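Local coordinates for ESX-1 secretion system protein eccD1 (Mycobacterium tuberculosis, PDB 4KV2) that forms part of the ESX-1 type VII secretion system, which delivers virulence factors such as EsxA and EsxB to host cells during infection, at residues A57-L71 with A80-S92. Residues are numbered along the deposited sequence; the frame is centred on the assembly and turned at random.
Sequences AQGVWAFARPGSPPL and AGVVDGSLLTLVS
Phe63 and Leu90 lie side by side on the helix-facing side of an antiparallel strand pair, 62-64 with 86-91, in this ubiquitin-like beta-grasp domain; strand 86-91 also runs parallel to strand 5-12. The Phe63 ring brings CE1 to 3.9 Å from Leu90 CD2, and both side chains reach helix 31-41, through Ile31 and through Val35 and Leu38. Pairing of Ala62 with Val91 is hydrogen-bonded, the Val91 N to Ala62 O bond being almost straight at 170°. On the other face, Val91 CG2 touches both Ala64 CB (3.9 Å) and Pro70 CB (3.8 Å). Thr89 grips Ala64 O twice: its N arrives nearly head-on at 2.6 Å, whereas OG1, 3.0 Å away, donates from above the carbonyl plane. That second bond follows from chi1 of 59°, which sets OG1 between backbone N and carbonyl carbon and leaves CG2 against Pro66. Where the chain ends, Ser92 CB sits over one face of the Trp61 indole, 17° off the normal of the six-membered ring, a CH-pi contact, while Leu90 O meets the ring edge. Towards Ala80, the extended Arg65 side chain runs past Leu88 CD2, and Leu71 CD1 packs against both Ala80 CB and Val82 CG2. The guanidinium holds Ala80 O near its plane, Arg65 NH2 donating to Ala80 O at 3.2 Å and NH1 reaching it through a bridging water.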
loop_
_atom_site.group_PDB
_atom_site.type_symbol
_atom_site.label_atom_id
_atom_site.label_comp_id
_atom_site.label_asym_id
_atom_site.label_seq_id
_atom_site.Cartn_x
_atom_site.Cartn_y
_atom_site.Cartn_z
ATOM N N ALA A 57 4.682 -18.170 -3.964
ATOM C CA ALA A 57 4.702 -19.122 -2.857
ATOM C C ALA A 57 3.350 -19.163 -2.146
ATOM O O ALA A 57 2.719 -18.130 -1.945
ATOM C CB ALA A 57 5.796 -18.749 -1.861
ATOM N N GLN A 58 2.919 -20.359 -1.751
ATOM C CA GLN A 58 1.670 -20.494 -1.017
ATOM C C GLN A 58 1.927 -20.248 0.448
ATOM O O GLN A 58 3.063 -20.209 0.874
ATOM C CB GLN A 58 1.075 -21.883 -1.234
ATOM C CG GLN A 58 0.813 -22.190 -2.692
ATOM C CD GLN A 58 0.319 -23.604 -2.894
ATOM O OE1 GLN A 58 1.089 -24.508 -3.182
ATOM N NE2 GLN A 58 -0.971 -23.799 -2.718
ATOM N N GLY A 59 0.879 -20.059 1.229
ATOM C CA GLY A 59 1.051 -19.859 2.663
ATOM C C GLY A 59 0.989 -18.396 3.018
ATOM O O GLY A 59 0.830 -17.536 2.156
ATOM N N VAL A 60 1.160 -18.117 4.299
ATOM C CA VAL A 60 0.761 -16.851 4.878
ATOM C C VAL A 60 1.974 -15.967 4.863
ATOM O O VAL A 60 2.973 -16.330 5.470
ATOM C CB VAL A 60 0.263 -17.087 6.322
ATOM C CG1 VAL A 60 -0.146 -15.781 6.989
ATOM C CG2 VAL A 60 -0.887 -18.093 6.329
ATOM N N TRP A 61 1.904 -14.829 4.171
ATOM C CA TRP A 61 3.022 -13.870 4.085
ATOM C C TRP A 61 3.156 -13.018 5.355
ATOM O O TRP A 61 2.165 -12.646 5.958
ATOM C CB TRP A 61 2.845 -12.934 2.898
ATOM C CG TRP A 61 3.080 -13.575 1.564
ATOM C CD1 TRP A 61 2.144 -13.945 0.668
ATOM C CD2 TRP A 61 4.345 -13.913 0.997
ATOM N NE1 TRP A 61 2.739 -14.492 -0.450
ATOM C CE2 TRP A 61 4.096 -14.504 -0.259
ATOM C CE3 TRP A 61 5.665 -13.780 1.430
ATOM C CZ2 TRP A 61 5.126 -14.940 -1.108
ATOM C CZ3 TRP A 61 6.709 -14.227 0.581
ATOM C CH2 TRP A 61 6.417 -14.803 -0.671
ATOM N N ALA A 62 4.393 -12.706 5.740
ATOM C CA ALA A 62 4.664 -11.782 6.857
ATOM C C ALA A 62 5.977 -11.092 6.558
ATOM O O ALA A 62 6.730 -11.529 5.678
ATOM C CB ALA A 62 4.731 -12.515 8.183
ATOM N N PHE A 63 6.217 -9.995 7.271
ATOM C CA PHE A 63 7.504 -9.315 7.241
ATOM C C PHE A 63 8.419 -9.937 8.288
ATOM O O PHE A 63 7.951 -10.434 9.326
ATOM C CB PHE A 63 7.363 -7.859 7.584
ATOM C CG PHE A 63 6.562 -7.072 6.586
ATOM C CD1 PHE A 63 7.137 -6.645 5.398
ATOM C CD2 PHE A 63 5.232 -6.749 6.832
ATOM C CE1 PHE A 63 6.408 -5.892 4.487
ATOM C CE2 PHE A 63 4.498 -6.000 5.913
ATOM C CZ PHE A 63 5.099 -5.565 4.740
ATOM N N ALA A 64 9.708 -9.923 7.999
ATOM C CA ALA A 64 10.701 -10.398 8.940
ATOM C C ALA A 64 11.972 -9.602 8.772
ATOM O O ALA A 64 12.351 -9.210 7.658
ATOM C CB ALA A 64 10.988 -11.874 8.724
ATOM N N ARG A 65 12.650 -9.356 9.875
ATOM C CA ARG A 65 14.015 -8.871 9.789
ATOM C C ARG A 65 14.866 -9.992 9.187
ATOM O O ARG A 65 14.580 -11.156 9.429
ATOM C CB ARG A 65 14.518 -8.461 11.160
ATOM C CG ARG A 65 13.922 -7.132 11.585
ATOM C CD ARG A 65 14.590 -6.626 12.840
ATOM N NE ARG A 65 13.970 -5.428 13.377
ATOM C CZ ARG A 65 12.976 -5.392 14.262
ATOM N NH1 ARG A 65 12.432 -6.507 14.746
ATOM N NH2 ARG A 65 12.539 -4.203 14.684
ATOM N N PRO A 66 15.879 -9.655 8.368
ATOM C CA PRO A 66 16.565 -10.740 7.646
ATOM C C PRO A 66 17.064 -11.881 8.519
ATOM O O PRO A 66 17.807 -11.650 9.472
ATOM C CB PRO A 66 17.744 -10.023 6.973
ATOM C CG PRO A 66 17.279 -8.614 6.796
ATOM C CD PRO A 66 16.436 -8.335 8.007
ATOM N N GLY A 67 16.639 -13.110 8.199
ATOM C CA GLY A 67 17.093 -14.293 8.916
ATOM C C GLY A 67 16.398 -14.546 10.253
ATOM O O GLY A 67 16.732 -15.482 10.955
ATOM N N SER A 68 15.425 -13.732 10.623
ATOM C CA SER A 68 14.773 -13.856 11.937
ATOM C C SER A 68 13.330 -14.369 11.835
ATOM O O SER A 68 12.725 -14.290 10.771
ATOM C CB SER A 68 14.737 -12.486 12.604
ATOM O OG SER A 68 16.045 -12.009 12.834
ATOM N N PRO A 69 12.740 -14.825 12.960
ATOM C CA PRO A 69 11.345 -15.255 12.866
ATOM C C PRO A 69 10.450 -14.074 12.462
ATOM O O PRO A 69 10.808 -12.943 12.724
ATOM C CB PRO A 69 11.030 -15.729 14.278
ATOM C CG PRO A 69 12.341 -16.179 14.804
ATOM C CD PRO A 69 13.331 -15.180 14.265
ATOM N N PRO A 70 9.312 -14.347 11.806
ATOM C CA PRO A 70 8.486 -13.281 11.277
ATOM C C PRO A 70 7.763 -12.463 12.336
ATOM O O PRO A 70 7.316 -12.983 13.366
ATOM C CB PRO A 70 7.459 -14.025 10.408
ATOM C CG PRO A 70 7.398 -15.398 10.955
ATOM C CD PRO A 70 8.798 -15.680 11.454
ATOM N N LEU A 71 7.643 -11.179 12.051
ATOM C CA LEU A 71 6.851 -10.273 12.864
ATOM C C LEU A 71 5.391 -10.672 12.883
ATOM O O LEU A 71 4.837 -11.089 11.873
ATOM C CB LEU A 71 6.978 -8.818 12.353
ATOM C CG LEU A 71 8.416 -8.299 12.181
ATOM C CD1 LEU A 71 8.415 -6.858 11.663
ATOM C CD2 LEU A 71 9.146 -8.388 13.508
ATOM N N ALA A 80 6.259 -3.328 16.500
ATOM C CA ALA A 80 7.413 -4.203 16.316
ATOM C C ALA A 80 8.749 -3.493 16.428
ATOM O O ALA A 80 9.800 -4.122 16.241
ATOM C CB ALA A 80 7.325 -4.918 14.960
ATOM N N GLY A 81 8.736 -2.196 16.718
ATOM C CA GLY A 81 9.973 -1.456 16.872
ATOM C C GLY A 81 10.740 -1.230 15.586
ATOM O O GLY A 81 11.948 -1.042 15.613
ATOM N N VAL A 82 10.050 -1.191 14.460
ATOM C CA VAL A 82 10.718 -0.969 13.180
ATOM C C VAL A 82 10.918 0.534 12.951
ATOM O O VAL A 82 9.963 1.309 13.024
ATOM C CB VAL A 82 9.912 -1.602 12.023
ATOM C CG1 VAL A 82 10.572 -1.339 10.682
ATOM C CG2 VAL A 82 9.768 -3.099 12.231
ATOM N N VAL A 83 12.150 0.921 12.639
ATOM C CA VAL A 83 12.546 2.332 12.506
ATOM C C VAL A 83 12.793 2.647 11.048
ATOM O O VAL A 83 12.983 1.730 10.253
ATOM C CB VAL A 83 13.808 2.667 13.356
ATOM C CG1 VAL A 83 13.539 2.407 14.828
ATOM C CG2 VAL A 83 15.035 1.867 12.918
ATOM N N ASP A 84 12.774 3.940 10.695
ATOM C CA ASP A 84 13.062 4.358 9.312
ATOM C C ASP A 84 14.362 3.755 8.764
ATOM O O ASP A 84 15.406 3.777 9.442
ATOM C CB ASP A 84 13.144 5.888 9.171
ATOM C CG ASP A 84 11.791 6.570 9.270
ATOM O OD1 ASP A 84 10.790 6.047 8.756
ATOM O OD2 ASP A 84 11.732 7.654 9.854
ATOM N N GLY A 85 14.277 3.223 7.540
ATOM C CA GLY A 85 15.420 2.634 6.847
ATOM C C GLY A 85 15.720 1.171 7.192
ATOM O O GLY A 85 16.644 0.573 6.633
ATOM N N SER A 86 14.951 0.581 8.104
ATOM C CA SER A 86 15.135 -0.816 8.485
ATOM C C SER A 86 15.011 -1.730 7.271
ATOM O O SER A 86 14.136 -1.519 6.408
ATOM C CB SER A 86 14.070 -1.256 9.502
ATOM O OG SER A 86 14.282 -0.744 10.809
ATOM N N LEU A 87 15.847 -2.773 7.244
ATOM C CA LEU A 87 15.741 -3.830 6.246
ATOM C C LEU A 87 14.724 -4.859 6.745
ATOM O O LEU A 87 14.835 -5.379 7.866
ATOM C CB LEU A 87 17.069 -4.590 6.035
ATOM C CG LEU A 87 18.210 -3.977 5.255
ATOM C CD1 LEU A 87 19.213 -5.052 4.841
ATOM C CD2 LEU A 87 17.677 -3.278 4.025
ATOM N N LEU A 88 13.771 -5.157 5.878
ATOM C CA LEU A 88 12.870 -6.271 6.054
ATOM C C LEU A 88 12.895 -7.244 4.882
ATOM O O LEU A 88 13.347 -6.924 3.767
ATOM C CB LEU A 88 11.445 -5.738 6.285
ATOM C CG LEU A 88 11.229 -4.924 7.564
ATOM C CD1 LEU A 88 9.796 -4.361 7.664
ATOM C CD2 LEU A 88 11.519 -5.729 8.800
ATOM N N THR A 89 12.406 -8.455 5.150
ATOM C CA THR A 89 12.204 -9.460 4.103
ATOM C C THR A 89 10.724 -9.865 4.094
ATOM O O THR A 89 9.990 -9.549 5.030
ATOM C CB THR A 89 13.103 -10.695 4.310
ATOM O OG1 THR A 89 12.825 -11.293 5.588
ATOM C CG2 THR A 89 14.576 -10.314 4.235
ATOM N N LEU A 90 10.289 -10.529 3.025
ATOM C CA LEU A 90 8.961 -11.118 2.968
ATOM C C LEU A 90 9.123 -12.628 3.079
ATOM O O LEU A 90 9.919 -13.224 2.360
ATOM C CB LEU A 90 8.244 -10.753 1.673
ATOM C CG LEU A 90 7.650 -9.347 1.639
ATOM C CD1 LEU A 90 7.347 -8.979 0.189
ATOM C CD2 LEU A 90 6.396 -9.310 2.519
ATOM N N VAL A 91 8.382 -13.236 4.006
ATOM C CA VAL A 91 8.510 -14.665 4.280
ATOM C C VAL A 91 7.134 -15.315 4.342
ATOM O O VAL A 91 6.182 -14.676 4.744
ATOM C CB VAL A 91 9.290 -14.932 5.601
ATOM C CG1 VAL A 91 10.718 -14.405 5.474
ATOM C CG2 VAL A 91 8.612 -14.304 6.807
ATOM N N SER A 92 7.043 -16.585 3.945
ATOM C CA SER A 92 5.773 -17.321 4.036
ATOM C C SER A 92 6.005 -18.775 4.368
ATOM O O SER A 92 5.085 -19.584 4.412
ATOM C CB SER A 92 4.988 -17.205 2.735
ATOM O OG SER A 92 5.655 -17.879 1.686
ATOM O OXT SER A 92 7.153 -19.154 4.585
HETATM O O HOH W 1 5.215 -21.270 1.930
HETATM O O HOH W 2 5.184 -16.046 7.329
HETATM O O HOH W 3 14.170 -1.856 13.148
HETATM O O HOH W 4 10.768 -6.789 16.991
HETATM O O HOH W 5 14.334 -13.513 6.250
#